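Local coordinates for MTH396 protein (Methanothermobacter thermautotrophicus, PDB 1NXH) that is of unknown function but belongs to the EhaM family and forms a homodimer of mostly helical chains joined by interchain disulfides, at residues D35-E38 / F39-L43. Sequence-based numbering, arbitrary orientation.
Sequences DVEE and FQDIL
The carboxylates of Glu37 and Asp41 lie one turn apart, their planes 32° from each other. Glu37 CG comes within 4.1 Å of Asp41 OD2, while the carboxylate oxygens stay farther apart, Glu37 OE2 to Asp41 OD2 being 5.7 Å. The setting is the opening of helix 36-46, where backbone bonds run from each residue to the one four places back. The other flat group is the Phe39 ring. Leu43 CG sits over the centre of one ring face, 4.2 Å above the plane. The ring itself reaches Val25, Leu28 and Glu33. On the next position, the Gln40 side chain reaches helices 5-15 and 18-25. Asp41 CG is anti to the carbonyl carbon (chi1 -49°), which brings the carboxylate back over the preceding turn, near the Glu37 carbonyl. Its OD1 forms a salt bridge with Arg12, which probably eases the crowding of negative charge with Glu37 and Glu38. With an alanine here, Arg12 would probably lose its carboxylate mate, and helix 36-46 one polar tie to helix 5-15. Ile42 CG1 comes within 3.8 Å of Glu38 O, while its side chain packs on Leu124 of the second subunit. The stronger bonds of the turn are Ile42 N to Glu38 O at 2.9 Å and Gln40 N to Val36 O at 3.0 Å, the latter nearly straight at the hydrogen (173°).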
loop_
_atom_site.group_PDB
_atom_site.type_symbol
_atom_site.label_atom_id
_atom_site.label_comp_id
_atom_site.label_asym_id
_atom_site.label_seq_id
_atom_site.Cartn_x
_atom_site.Cartn_y
_atom_site.Cartn_z
ATOM N N ASP A 35 16.066 10.193 -8.649
ATOM C CA ASP A 35 16.323 11.613 -8.746
ATOM C C ASP A 35 15.253 12.387 -9.478
ATOM O O ASP A 35 15.060 12.251 -10.691
ATOM C CB ASP A 35 17.675 11.868 -9.397
ATOM C CG ASP A 35 18.707 12.329 -8.399
ATOM O OD1 ASP A 35 19.059 11.543 -7.490
ATOM O OD2 ASP A 35 19.154 13.487 -8.519
ATOM N N VAL A 36 14.555 13.202 -8.703
ATOM C CA VAL A 36 13.498 14.058 -9.214
ATOM C C VAL A 36 13.752 14.407 -10.671
ATOM O O VAL A 36 12.905 14.197 -11.537
ATOM C CB VAL A 36 13.428 15.387 -8.423
ATOM C CG1 VAL A 36 12.777 16.465 -9.289
ATOM C CG2 VAL A 36 12.637 15.204 -7.132
ATOM N N GLU A 37 14.932 14.953 -10.921
ATOM C CA GLU A 37 15.316 15.349 -12.256
ATOM C C GLU A 37 14.710 14.410 -13.273
ATOM O O GLU A 37 13.871 14.817 -14.067
ATOM C CB GLU A 37 16.840 15.363 -12.388
ATOM C CG GLU A 37 17.349 15.719 -13.781
ATOM C CD GLU A 37 18.783 16.240 -13.773
ATOM O OE1 GLU A 37 19.637 15.649 -13.080
ATOM O OE2 GLU A 37 19.059 17.241 -14.470
ATOM N N GLU A 38 15.103 13.147 -13.229
ATOM C CA GLU A 38 14.586 12.181 -14.183
ATOM C C GLU A 38 13.067 12.161 -14.249
ATOM O O GLU A 38 12.473 12.414 -15.293
ATOM C CB GLU A 38 15.054 10.783 -13.830
ATOM C CG GLU A 38 16.430 10.713 -13.250
ATOM C CD GLU A 38 16.802 9.290 -12.916
ATOM O OE1 GLU A 38 17.617 9.087 -11.992
ATOM O OE2 GLU A 38 16.271 8.376 -13.586
ATOM N N PHE A 39 12.447 11.829 -13.126
ATOM C CA PHE A 39 10.999 11.753 -13.043
ATOM C C PHE A 39 10.367 12.836 -13.881
ATOM O O PHE A 39 9.495 12.580 -14.714
ATOM C CB PHE A 39 10.557 11.921 -11.598
ATOM C CG PHE A 39 9.103 11.632 -11.372
ATOM C CD1 PHE A 39 8.482 10.563 -12.030
ATOM C CD2 PHE A 39 8.366 12.375 -10.447
ATOM C CE1 PHE A 39 7.155 10.235 -11.767
ATOM C CE2 PHE A 39 7.025 12.055 -10.170
ATOM C CZ PHE A 39 6.423 10.984 -10.833
ATOM N N GLN A 40 10.825 14.056 -13.646
ATOM C CA GLN A 40 10.326 15.207 -14.370
ATOM C C GLN A 40 10.340 14.970 -15.883
ATOM O O GLN A 40 9.377 15.278 -16.586
ATOM C CB GLN A 40 11.171 16.415 -14.020
ATOM C CG GLN A 40 10.522 17.703 -14.414
ATOM C CD GLN A 40 11.138 18.874 -13.706
ATOM O OE1 GLN A 40 11.252 18.871 -12.478
ATOM N NE2 GLN A 40 11.540 19.893 -14.469
ATOM N N ASP A 41 11.442 14.423 -16.375
ATOM C CA ASP A 41 11.587 14.122 -17.792
ATOM C C ASP A 41 10.630 13.024 -18.203
ATOM O O ASP A 41 10.155 13.004 -19.339
ATOM C CB ASP A 41 12.999 13.655 -18.079
ATOM C CG ASP A 41 14.018 14.570 -17.495
ATOM O OD1 ASP A 41 14.075 15.729 -17.949
ATOM O OD2 ASP A 41 14.745 14.140 -16.575
ATOM N N ILE A 42 10.384 12.093 -17.283
ATOM C CA ILE A 42 9.477 10.986 -17.545
ATOM C C ILE A 42 8.101 11.574 -17.749
ATOM O O ILE A 42 7.408 11.249 -18.715
ATOM C CB ILE A 42 9.435 10.009 -16.365
ATOM C CG1 ILE A 42 10.710 9.174 -16.348
ATOM C CG2 ILE A 42 8.236 9.092 -16.484
ATOM C CD1 ILE A 42 10.841 8.297 -15.138
ATOM N N LEU A 43 7.703 12.440 -16.825
ATOM C CA LEU A 43 6.412 13.094 -16.935
ATOM C C LEU A 43 6.404 13.813 -18.271
ATOM O O LEU A 43 5.479 13.667 -19.066
ATOM C CB LEU A 43 6.240 14.108 -15.820
ATOM C CG LEU A 43 6.306 13.536 -14.413
ATOM C CD1 LEU A 43 6.095 14.660 -13.431
ATOM C CD2 LEU A 43 5.238 12.481 -14.217
#